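Local coordinates for hypothetical protein (Parabacteroides merdae, PDB 4OO3), which is of unknown function but probably acts as a dinucleotide-dependent oxidoreductase, pairing an NAD-binding Rossmann domain with a C-terminal domain built on a large mixed sheet, at residues 181-187 and 297-302; 165-169 and 362-366; 41-45 and 75-79; 143-147 and 413-419; 213-217 and 433-438. All blocks are in the same frame, centred on the assembly; numbering follows the deposited sequence.

Contact 1. Residues 181-187 and 297-302; sequences PAIVKES and VTAKVS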
# COMPACT_ATOMS: atom_id res chain seq x y z
N PRO A 181 -7.78 -8.06 20.40
CA PRO A 181 -7.21 -6.81 19.91
C PRO A 181 -8.25 -5.71 19.74
O PRO A 181 -9.40 -5.99 19.42
CB PRO A 181 -6.64 -7.19 18.55
CG PRO A 181 -6.34 -8.64 18.66
CD PRO A 181 -7.42 -9.20 19.54
N ALA A 182 -7.83 -4.46 19.96
CA ALA A 182 -8.70 -3.29 19.83
C ALA A 182 -8.78 -2.81 18.38
O ALA A 182 -9.69 -2.08 18.01
CB ALA A 182 -8.22 -2.17 20.73
N ILE A 183 -7.80 -3.20 17.57
CA ILE A 183 -7.78 -2.86 16.16
C ILE A 183 -7.52 -4.15 15.40
O ILE A 183 -6.61 -4.90 15.75
CB ILE A 183 -6.74 -1.77 15.83
CG1 ILE A 183 -7.01 -0.51 16.67
CG2 ILE A 183 -6.77 -1.42 14.35
CD1 ILE A 183 -5.99 0.60 16.50
N VAL A 184 -8.35 -4.42 14.39
CA VAL A 184 -8.28 -5.67 13.62
C VAL A 184 -8.53 -5.35 12.15
O VAL A 184 -9.54 -4.74 11.83
CB VAL A 184 -9.35 -6.67 14.11
CG1 VAL A 184 -9.34 -7.93 13.26
CG2 VAL A 184 -9.14 -7.02 15.58
N LYS A 185 -7.61 -5.76 11.26
CA LYS A 185 -7.77 -5.60 9.80
C LYS A 185 -7.40 -6.88 9.05
O LYS A 185 -6.28 -7.38 9.16
CB LYS A 185 -6.90 -4.46 9.27
CG LYS A 185 -7.31 -3.12 9.85
CD LYS A 185 -6.49 -1.97 9.29
CE LYS A 185 -6.84 -0.68 10.03
NZ LYS A 185 -8.23 -0.23 9.76
N GLU A 186 -8.35 -7.40 8.28
CA GLU A 186 -8.18 -8.68 7.61
C GLU A 186 -8.58 -8.53 6.15
O GLU A 186 -9.68 -8.09 5.84
CB GLU A 186 -9.04 -9.75 8.29
CG GLU A 186 -8.62 -10.05 9.72
CD GLU A 186 -9.60 -10.94 10.47
OE1 GLU A 186 -10.83 -10.65 10.42
OE2 GLU A 186 -9.15 -11.91 11.11
N SER A 187 -7.66 -8.89 5.25
CA SER A 187 -7.90 -8.79 3.81
C SER A 187 -7.72 -10.14 3.15
O SER A 187 -6.84 -10.91 3.53
CB SER A 187 -6.94 -7.78 3.18
OG SER A 187 -6.97 -6.55 3.85
N VAL A 297 -1.64 -0.25 22.50
CA VAL A 297 -2.86 -0.72 21.83
C VAL A 297 -2.55 -1.97 21.03
O VAL A 297 -1.68 -1.95 20.17
CB VAL A 297 -3.43 0.35 20.88
CG1 VAL A 297 -4.70 -0.15 20.21
CG2 VAL A 297 -3.69 1.64 21.64
N THR A 298 -3.26 -3.06 21.30
CA THR A 298 -3.07 -4.30 20.55
C THR A 298 -3.79 -4.22 19.19
O THR A 298 -5.00 -4.02 19.13
CB THR A 298 -3.58 -5.53 21.32
OG1 THR A 298 -2.88 -5.64 22.57
CG2 THR A 298 -3.36 -6.79 20.52
N ALA A 299 -3.01 -4.35 18.12
CA ALA A 299 -3.54 -4.37 16.77
C ALA A 299 -3.30 -5.74 16.16
O ALA A 299 -2.36 -6.44 16.53
CB ALA A 299 -2.87 -3.29 15.93
N LYS A 300 -4.17 -6.13 15.23
CA LYS A 300 -4.03 -7.39 14.51
C LYS A 300 -4.24 -7.12 13.02
O LYS A 300 -5.27 -6.57 12.63
CB LYS A 300 -5.05 -8.41 15.00
CG LYS A 300 -5.32 -9.60 14.07
CD LYS A 300 -4.87 -10.92 14.67
CE LYS A 300 -5.34 -12.12 13.84
NZ LYS A 300 -6.82 -12.22 13.80
N VAL A 301 -3.27 -7.49 12.20
CA VAL A 301 -3.44 -7.38 10.75
C VAL A 301 -3.22 -8.73 10.09
O VAL A 301 -2.40 -9.53 10.54
CB VAL A 301 -2.53 -6.33 10.11
CG1 VAL A 301 -2.75 -4.97 10.76
CG2 VAL A 301 -1.07 -6.73 10.21
N SER A 302 -3.96 -8.97 9.01
CA SER A 302 -3.94 -10.25 8.34
C SER A 302 -4.18 -10.12 6.83
O SER A 302 -4.98 -9.30 6.38
CB SER A 302 -5.01 -11.15 8.97
OG SER A 302 -5.14 -12.36 8.26
O HOH W 1 -6.93 -12.07 6.28
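This is a parallel strand pairing inside the large mixed sheet of the C-terminal domain, where 183-187 and 297-302 run side by side with axes 4.6 Å apart and only 5° between their directions. The hydrogen bonds zigzag as parallel strands require: Lys300 N gives to Ile183 O (2.8 Å) and its own O takes Lys185 N (2.8 Å), then Ser302 N gives to Lys185 O (2.8 Å) and Ser302 O takes Ser187 N (2.9 Å). Before the strand proper, Ala182 N reaches Thr298 O at 3.0 Å. Neighbouring strands in this sheet are otherwise antiparallel, so this pair is its single parallel join, in a sheet of the open-faced kind found in C-terminal domains of the GFO/IDH/MocA oxidoreductases. Ile183, Lys185, Ala299 and Val301 point to the face covered by helix 220-231; Ile183 CB meets Ala299 CB at 4.2 Å, and the small alanine leaves room for the branched neighbour. Lys185 can lie on that face because its ammonium pairs with Glu230 of the helix. Val184, Glu186, Lys300 and Ser302 take the opposite face, where charge suits the less buried setting: Glu186 OE2 and Lys300 NZ form a salt bridge at 3.6 Å.

Contact 2. Residues 165-169 and 362-366; sequences TIPAV and SMEKV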
# COMPACT_ATOMS: atom_id res chain seq x y z
N THR A 165 -11.61 10.46 15.77
CA THR A 165 -11.16 11.68 16.45
C THR A 165 -12.29 12.49 17.09
O THR A 165 -12.03 13.55 17.66
CB THR A 165 -10.41 12.61 15.48
OG1 THR A 165 -11.27 12.95 14.39
CG2 THR A 165 -9.15 11.94 14.94
N ILE A 166 -13.53 12.02 17.00
CA ILE A 166 -14.68 12.71 17.60
C ILE A 166 -15.13 11.95 18.87
O ILE A 166 -15.82 10.94 18.77
CB ILE A 166 -15.86 12.84 16.61
CG1 ILE A 166 -15.38 13.50 15.32
CG2 ILE A 166 -16.98 13.67 17.23
CD1 ILE A 166 -16.41 13.54 14.21
N PRO A 167 -14.74 12.45 20.05
CA PRO A 167 -15.03 11.77 21.31
C PRO A 167 -16.51 11.44 21.54
O PRO A 167 -16.83 10.39 22.12
CB PRO A 167 -14.55 12.76 22.37
CG PRO A 167 -13.50 13.57 21.69
CD PRO A 167 -13.90 13.65 20.26
N ALA A 168 -17.39 12.33 21.10
CA ALA A 168 -18.83 12.10 21.20
C ALA A 168 -19.26 10.85 20.45
O ALA A 168 -20.19 10.15 20.86
CB ALA A 168 -19.59 13.32 20.68
N VAL A 169 -18.58 10.56 19.35
CA VAL A 169 -18.88 9.38 18.53
C VAL A 169 -18.13 8.13 19.01
O VAL A 169 -18.75 7.11 19.29
CB VAL A 169 -18.55 9.66 17.05
CG1 VAL A 169 -18.86 8.45 16.19
CG2 VAL A 169 -19.31 10.88 16.56
N SER A 362 -22.71 15.38 15.95
CA SER A 362 -21.38 15.17 15.37
C SER A 362 -21.39 15.07 13.85
O SER A 362 -20.43 15.50 13.20
CB SER A 362 -20.73 13.90 15.95
OG SER A 362 -20.55 14.02 17.34
N MSE A 363 -22.45 14.51 13.29
CA MSE A 363 -22.53 14.30 11.84
C MSE A 363 -22.65 15.61 11.09
O MSE A 363 -22.26 15.69 9.92
CB MSE A 363 -23.68 13.38 11.46
CG MSE A 363 -23.37 11.92 11.76
SE MSE A 363 -21.70 11.28 10.91
CE MSE A 363 -22.22 11.48 9.02
N GLU A 364 -23.17 16.64 11.75
CA GLU A 364 -23.16 17.98 11.16
C GLU A 364 -21.73 18.39 10.79
O GLU A 364 -21.46 18.82 9.67
CB GLU A 364 -23.78 18.99 12.12
CG GLU A 364 -25.27 18.78 12.34
CD GLU A 364 -25.86 19.68 13.41
OE1 GLU A 364 -25.13 20.53 13.96
OE2 GLU A 364 -27.07 19.53 13.70
N LYS A 365 -20.81 18.22 11.74
CA LYS A 365 -19.39 18.50 11.52
C LYS A 365 -18.82 17.63 10.39
O LYS A 365 -18.08 18.13 9.54
CB LYS A 365 -18.62 18.33 12.86
CG LYS A 365 -17.23 17.69 12.81
CD LYS A 365 -16.16 18.61 12.24
CE LYS A 365 -14.77 18.24 12.77
NZ LYS A 365 -14.49 16.78 12.72
N VAL A 366 -19.18 16.35 10.37
CA VAL A 366 -18.69 15.39 9.36
C VAL A 366 -19.21 15.69 7.95
O VAL A 366 -18.49 15.53 6.97
CB VAL A 366 -19.05 13.94 9.75
CG1 VAL A 366 -18.63 12.95 8.68
CG2 VAL A 366 -18.41 13.57 11.09
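Ser362 opens the helical segment and takes the larger part of its contact. Its CB lies 3.4 Å from Val169 CG2, while its OG is 3.5 Å from Ala168 CB and 3.6 Å from Ile166 CG2. A hydroxyl among methyl groups would be costly were it not bonded to the carbonyl of Asp358, one turn earlier, and the small residue lets the segment 165-169 come close. Selenomethionine Met363 turns from this interface to touch Val373, and Glu364 lies on the outer side. Lys365 returns to the contact at its margin, with its NZ 4.1 Å from Ile166 CD1; the charge is met by Glu162, so the lysine can border the isoleucine. Val366 offers CG2 to Ile166 CD1 at 3.7 Å. Ile166, the long branched side chain that bridges Ser362 and Val366, stands just ahead of a short, weakly bonded helix whose Val169 N bonds to Ile166 O at 2.8 Å. No hydrogen bond joins the two segments. Residues i, i+3 and i+4 of helix 352-369, the link between sheet strands 341-346 and 374-379, thus form one face that packs on Ile166 and, at Ser362, also on Ala168 and Val169 of helix 167-170.

Contact 3. Residues 41-45 and 75-79; sequences VYAPT and TGDDY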
# COMPACT_ATOMS: atom_id res chain seq x y z
N VAL A 41 14.45 5.53 -18.93
CA VAL A 41 14.25 4.15 -18.48
C VAL A 41 15.56 3.36 -18.54
O VAL A 41 16.26 3.38 -19.56
CB VAL A 41 13.19 3.43 -19.36
CG1 VAL A 41 13.08 1.95 -18.99
CG2 VAL A 41 11.84 4.12 -19.27
N TYR A 42 15.90 2.69 -17.44
CA TYR A 42 17.03 1.76 -17.38
C TYR A 42 16.54 0.43 -16.83
O TYR A 42 15.97 0.38 -15.73
CB TYR A 42 18.13 2.31 -16.47
CG TYR A 42 18.68 3.63 -16.92
CD1 TYR A 42 18.04 4.81 -16.59
CD2 TYR A 42 19.83 3.71 -17.69
CE1 TYR A 42 18.52 6.03 -17.00
CE2 TYR A 42 20.33 4.94 -18.11
CZ TYR A 42 19.66 6.09 -17.76
OH TYR A 42 20.11 7.32 -18.15
N ALA A 43 16.78 -0.64 -17.56
CA ALA A 43 16.25 -1.93 -17.17
C ALA A 43 16.98 -3.06 -17.87
O ALA A 43 17.51 -2.87 -18.95
CB ALA A 43 14.77 -2.00 -17.51
N PRO A 44 16.99 -4.25 -17.26
CA PRO A 44 17.43 -5.39 -18.06
C PRO A 44 16.43 -5.63 -19.19
O PRO A 44 15.27 -5.22 -19.09
CB PRO A 44 17.43 -6.54 -17.05
CG PRO A 44 16.39 -6.16 -16.05
CD PRO A 44 16.42 -4.66 -15.96
N THR A 45 16.89 -6.25 -20.26
CA THR A 45 16.01 -6.63 -21.36
C THR A 45 15.00 -7.64 -20.82
O THR A 45 15.28 -8.33 -19.86
CB THR A 45 16.78 -7.31 -22.51
OG1 THR A 45 17.49 -8.44 -21.99
CG2 THR A 45 17.79 -6.35 -23.14
N THR A 75 18.36 -0.62 -22.25
CA THR A 75 18.28 -1.97 -21.72
C THR A 75 19.63 -2.66 -21.85
O THR A 75 20.30 -2.54 -22.87
CB THR A 75 17.15 -2.79 -22.36
OG1 THR A 75 17.32 -2.84 -23.78
CG2 THR A 75 15.80 -2.17 -22.05
N GLY A 76 20.03 -3.36 -20.80
CA GLY A 76 21.31 -4.06 -20.75
C GLY A 76 21.57 -4.58 -19.35
O GLY A 76 20.92 -4.15 -18.40
N ASP A 77 22.50 -5.51 -19.22
CA ASP A 77 22.90 -6.05 -17.91
C ASP A 77 23.38 -4.95 -16.96
O ASP A 77 23.18 -5.03 -15.75
CB ASP A 77 24.01 -7.08 -18.06
CG ASP A 77 23.57 -8.33 -18.79
OD1 ASP A 77 22.47 -8.85 -18.51
OD2 ASP A 77 24.35 -8.81 -19.65
N ASP A 78 24.00 -3.91 -17.52
CA ASP A 78 24.58 -2.83 -16.73
C ASP A 78 23.63 -1.65 -16.55
O ASP A 78 24.09 -0.51 -16.41
CB ASP A 78 25.88 -2.35 -17.40
CG ASP A 78 25.65 -1.80 -18.81
OD1 ASP A 78 24.57 -2.02 -19.39
OD2 ASP A 78 26.58 -1.16 -19.34
N TYR A 79 22.32 -1.91 -16.55
CA TYR A 79 21.31 -0.84 -16.48
C TYR A 79 21.52 0.10 -15.27
O TYR A 79 21.46 1.32 -15.44
CB TYR A 79 19.88 -1.41 -16.49
CG TYR A 79 19.56 -2.34 -15.33
CD1 TYR A 79 19.03 -1.85 -14.14
CD2 TYR A 79 19.79 -3.71 -15.43
CE1 TYR A 79 18.75 -2.69 -13.08
CE2 TYR A 79 19.52 -4.56 -14.38
CZ TYR A 79 19.00 -4.05 -13.21
OH TYR A 79 18.73 -4.90 -12.18
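Strand 38-43 and the end of strand 70-75 lie parallel, with the Ala43 and Thr75 CA atoms 5.0 Å apart. One hydrogen bond, from Gly76 N to Ala43 O at 3.2 Å, closes the pairing, and Thr75 CA adds a CA-H...O contact to Ala43 O at 3.0 Å. Segment 75-79 then swings away through a type I turn from Gly76 to Tyr79 and enters helix 79-86. Gly76 is nearly extended, and a CB would crowd Asp78 OD1, so glycine suits the start of the turn. The two strands are joined through helix 47-61, a beta-alpha-beta crossover of the Rossmann fold, with 70-75 at the sheet edge. In relatives, the C-terminal end of the second strand commonly lies near the adenosine part of the dinucleotide; 41-45 has that position. Tyr79 brings its CB to 3.4 Å from Ala43 N, and with chi1 near +60° (p) its ring slides beneath Pro44: Pro44 CD sits over the face, 3.6 Å from the Tyr79 ring centroid, a CH-pi contact favoured by the polarised CD hydrogens beside the proline nitrogen. The Tyr79 hydroxyl bonds Tyr104. Tyr42 CB packs on Tyr79 CB at 4.1 Å, while its own hydroxyl reaches Glu86.

Contact 4. Residues 143-147 and 413-419; sequences IMLYD and GKLPDWE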
# COMPACT_ATOMS: atom_id res chain seq x y z
N ILE A 143 17.23 15.23 0.25
CA ILE A 143 16.38 14.67 -0.78
C ILE A 143 15.30 13.82 -0.11
O ILE A 143 15.37 13.54 1.09
CB ILE A 143 17.17 13.85 -1.84
CG1 ILE A 143 18.02 12.75 -1.20
CG2 ILE A 143 18.07 14.78 -2.66
CD1 ILE A 143 18.76 11.89 -2.20
N MSE A 144 14.30 13.43 -0.88
CA MSE A 144 13.16 12.73 -0.33
C MSE A 144 13.14 11.30 -0.76
O MSE A 144 13.46 10.98 -1.90
CB MSE A 144 11.89 13.39 -0.83
CG MSE A 144 11.38 14.39 0.19
SE MSE A 144 9.84 15.32 -0.61
CE MSE A 144 8.79 13.72 -0.95
N LEU A 145 12.77 10.44 0.19
CA LEU A 145 12.41 9.05 -0.08
C LEU A 145 10.97 8.89 0.37
O LEU A 145 10.64 9.23 1.51
CB LEU A 145 13.34 8.09 0.70
CG LEU A 145 12.99 6.60 0.69
CD1 LEU A 145 12.88 6.04 -0.72
CD2 LEU A 145 14.03 5.82 1.48
N TYR A 146 10.11 8.38 -0.50
CA TYR A 146 8.68 8.25 -0.18
C TYR A 146 8.12 6.97 -0.77
O TYR A 146 8.54 6.54 -1.85
CB TYR A 146 7.92 9.44 -0.74
CG TYR A 146 6.60 9.74 -0.07
CD1 TYR A 146 6.52 9.84 1.31
CD2 TYR A 146 5.45 9.97 -0.81
CE1 TYR A 146 5.32 10.13 1.94
CE2 TYR A 146 4.24 10.26 -0.19
CZ TYR A 146 4.19 10.33 1.18
OH TYR A 146 3.02 10.62 1.82
N ASP A 147 7.18 6.34 -0.06
CA ASP A 147 6.43 5.23 -0.64
C ASP A 147 4.97 5.60 -0.91
O ASP A 147 4.54 6.72 -0.68
CB ASP A 147 6.60 3.92 0.17
CG ASP A 147 6.04 3.99 1.58
OD1 ASP A 147 5.37 4.98 1.97
OD2 ASP A 147 6.27 3.00 2.31
N GLY A 413 10.95 20.32 -0.17
CA GLY A 413 12.13 19.49 0.05
C GLY A 413 11.99 18.55 1.24
O GLY A 413 12.80 17.64 1.42
N LYS A 414 10.95 18.77 2.05
CA LYS A 414 10.76 18.07 3.30
C LYS A 414 9.32 17.57 3.43
O LYS A 414 8.37 18.31 3.16
CB LYS A 414 11.09 19.00 4.47
CG LYS A 414 11.53 18.28 5.73
CD LYS A 414 10.99 18.93 7.00
CE LYS A 414 11.29 18.08 8.23
NZ LYS A 414 10.22 18.15 9.27
N LEU A 415 9.18 16.32 3.86
CA LEU A 415 7.87 15.77 4.22
C LEU A 415 7.46 16.25 5.60
O LEU A 415 8.29 16.72 6.36
CB LEU A 415 7.94 14.25 4.22
CG LEU A 415 8.19 13.61 2.85
CD1 LEU A 415 8.70 12.19 3.02
CD2 LEU A 415 6.93 13.66 2.00
N PRO A 416 6.16 16.13 5.94
CA PRO A 416 5.75 16.43 7.32
C PRO A 416 6.42 15.52 8.37
O PRO A 416 6.77 14.37 8.07
CB PRO A 416 4.23 16.22 7.30
CG PRO A 416 3.91 15.56 6.00
CD PRO A 416 5.01 15.91 5.05
N ASP A 417 6.57 16.06 9.57
CA ASP A 417 7.26 15.43 10.70
C ASP A 417 7.13 13.92 10.81
O ASP A 417 8.13 13.21 10.93
CB ASP A 417 6.73 16.02 12.02
CG ASP A 417 7.32 17.37 12.35
OD1 ASP A 417 8.04 17.95 11.51
OD2 ASP A 417 7.04 17.86 13.47
N TRP A 418 5.89 13.45 10.79
CA TRP A 418 5.59 12.07 11.15
C TRP A 418 5.91 11.03 10.07
O TRP A 418 6.02 9.85 10.38
CB TRP A 418 4.11 11.96 11.57
CG TRP A 418 3.14 12.54 10.57
CD1 TRP A 418 2.66 13.82 10.56
CD2 TRP A 418 2.56 11.88 9.44
NE1 TRP A 418 1.82 13.99 9.49
CE2 TRP A 418 1.73 12.82 8.79
CE3 TRP A 418 2.66 10.59 8.91
CZ2 TRP A 418 1.00 12.51 7.64
CZ3 TRP A 418 1.93 10.28 7.77
CH2 TRP A 418 1.11 11.24 7.15
N GLU A 419 6.10 11.47 8.83
CA GLU A 419 6.16 10.53 7.69
C GLU A 419 7.34 9.56 7.72
O GLU A 419 7.14 8.35 7.61
CB GLU A 419 6.11 11.28 6.35
CG GLU A 419 4.70 11.68 5.93
CD GLU A 419 3.96 10.59 5.16
OE1 GLU A 419 4.29 9.39 5.31
OE2 GLU A 419 3.05 10.93 4.37
O HOH W 2 4.01 7.06 3.39
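Leu415 has the most surface buried, and it fills the gap between selenomethionine Met144 and Tyr146. Its CD2 lies 3.5 Å from Met144 CE, and its CD1 is 3.6 Å from Tyr146 CD1; Leu415 CD2 also stands over the face of the Tyr146 ring, 4.2 Å from its centroid, a CH-pi contact. A branched aliphatic side chain suits this slot, which Phe406 and Met423 help to line. Met144, flexible and unbranched, extends toward the loop, its CG 3.8 Å from Gly413 O. The contact joins the two domains: 145-147 is the outermost strand of the Rossmann-type sheet, whereas 413-419 is the turn between helices 395-412 and 419-439, the C-terminal helices that fold back onto it. Tyr146 serves both chemistries, for its hydroxyl donates to Glu419 OE2 at 2.6 Å, at the edge of the ring. That carboxylate is also paired with Arg152, which makes its burial affordable. A water donates to Asp147 OD1 (2.9 Å) and to Glu419 OE1 (3.0 Å).

Contact 5. Residues 213-217 and 433-438; sequences GEGIV and ALDMAK
At the apolar centre Ile216 drives its side chain into one face of the C-terminal helix. With chi1 and chi2 both t it extends fully, placing CD1 3.9 Å from Ala433 CB and 4.0 Å from Ala437 CB, residues one turn apart whose smallness leaves the hollow it fills. Ile216 CG2 meets CD1 of Leu434 (rotamer tp) at 3.7 Å, and Val217 CG1 meets Leu434 CB at 3.9 Å. The nearest CA pair is Ile216 and Leu434, 6.4 Å apart. Segment 433-438 is regular helix. Segment 213-217 leaves helix 209-212 at Gly213 (phi 98°, psi 155°, which calls for glycine), is extended at Glu214 (-73°, 160°), then turns, with Val217 N bonded to Glu214 O at 3.1 Å. Ile290 of strand 282-294 backs both Ile216 and Ala433, so loop and helix pack side by side on the mixed sheet of an alpha+beta domain. Outward, Glu214 (chi1 m, chi2 near -134°) lays CD 3.6 Å from Leu434 CD1; its OE2 lies 3.5 Å from CE of Lys438 (m, then t throughout) and, as a long salt bridge, 3.9 Å from Lys438 NZ. Since Arg250 is the stronger partner of Glu214, the contact holds chiefly by apolar packing.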
# COMPACT_ATOMS: atom_id res chain seq x y z
N GLY A 213 8.75 -10.65 -1.89
CA GLY A 213 8.53 -10.53 -0.46
C GLY A 213 7.45 -11.50 -0.01
O GLY A 213 6.59 -11.90 -0.80
N GLU A 214 7.48 -11.88 1.26
CA GLU A 214 6.45 -12.78 1.79
C GLU A 214 5.14 -12.04 1.95
O GLU A 214 5.11 -10.82 2.02
CB GLU A 214 6.88 -13.37 3.14
CG GLU A 214 8.10 -14.28 3.06
CD GLU A 214 7.94 -15.59 3.83
OE1 GLU A 214 6.90 -15.80 4.50
OE2 GLU A 214 8.88 -16.42 3.77
N GLY A 215 4.04 -12.79 2.02
CA GLY A 215 2.73 -12.17 2.24
C GLY A 215 2.70 -11.26 3.47
O GLY A 215 2.08 -10.19 3.46
N ILE A 216 3.39 -11.69 4.52
CA ILE A 216 3.40 -10.99 5.80
C ILE A 216 4.13 -9.63 5.76
O ILE A 216 3.99 -8.84 6.69
CB ILE A 216 3.97 -11.92 6.91
CG1 ILE A 216 3.67 -11.39 8.31
CG2 ILE A 216 5.47 -12.13 6.75
CD1 ILE A 216 4.07 -12.35 9.40
N VAL A 217 4.88 -9.34 4.70
CA VAL A 217 5.61 -8.06 4.59
C VAL A 217 5.14 -7.17 3.44
O VAL A 217 5.62 -6.05 3.28
CB VAL A 217 7.15 -8.27 4.47
CG1 VAL A 217 7.65 -9.25 5.52
CG2 VAL A 217 7.55 -8.74 3.07
N ALA A 433 7.94 -9.10 12.19
CA ALA A 433 6.93 -10.16 12.19
C ALA A 433 7.39 -11.34 11.34
O ALA A 433 7.14 -12.50 11.69
CB ALA A 433 5.60 -9.62 11.69
N LEU A 434 8.05 -11.06 10.22
CA LEU A 434 8.59 -12.13 9.38
C LEU A 434 9.53 -13.02 10.18
O LEU A 434 9.45 -14.24 10.10
CB LEU A 434 9.31 -11.57 8.15
CG LEU A 434 9.93 -12.60 7.21
CD1 LEU A 434 8.86 -13.53 6.63
CD2 LEU A 434 10.70 -11.91 6.10
N ASP A 435 10.43 -12.40 10.94
CA ASP A 435 11.38 -13.13 11.78
C ASP A 435 10.70 -13.95 12.88
O ASP A 435 11.04 -15.11 13.09
CB ASP A 435 12.38 -12.15 12.41
CG ASP A 435 13.37 -11.59 11.40
OD1 ASP A 435 13.48 -12.15 10.29
OD2 ASP A 435 14.05 -10.59 11.72
N MSE A 436 9.73 -13.34 13.56
CA MSE A 436 8.95 -14.03 14.59
C MSE A 436 8.21 -15.19 13.98
O MSE A 436 8.24 -16.30 14.50
CB MSE A 436 7.96 -13.04 15.23
CG MSE A 436 6.95 -13.73 16.14
SE MSE A 436 6.07 -12.39 17.27
CE MSE A 436 7.58 -12.10 18.50
N ALA A 437 7.56 -14.95 12.84
CA ALA A 437 6.82 -16.00 12.14
C ALA A 437 7.73 -17.15 11.74
O ALA A 437 7.33 -18.31 11.79
CB ALA A 437 6.13 -15.42 10.91
N LYS A 438 8.96 -16.83 11.35
CA LYS A 438 9.93 -17.84 10.92
C LYS A 438 10.60 -18.58 12.07
O LYS A 438 11.19 -19.64 11.85
CB LYS A 438 11.01 -17.20 10.04
CG LYS A 438 10.55 -16.96 8.61
CD LYS A 438 11.71 -16.63 7.69
CE LYS A 438 11.29 -16.77 6.24
NZ LYS A 438 12.42 -16.46 5.32

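The contacts trace the two-domain plan. Contact 3 lies in the Rossmann domain, near the edge opposite strand 145-147, which carries contact 4 on the same parallel sheet, their centres 29 Å apart. Contact 4 is the interdomain joint, and helix 419-439 links it to contact 5, whose centre is 26 Å away near the other end. Contact 5 packs onto the mixed sheet, in which contact 1 lies, centres 16 Å apart. Contact 2 stands farther out, its centre 23 Å from that of contact 1 and 53 Å from that of contact 3, across the chain's centre. In relatives cofactor and substrate meet between the domains, so contact 4 is probably nearer the active cleft than contact 2.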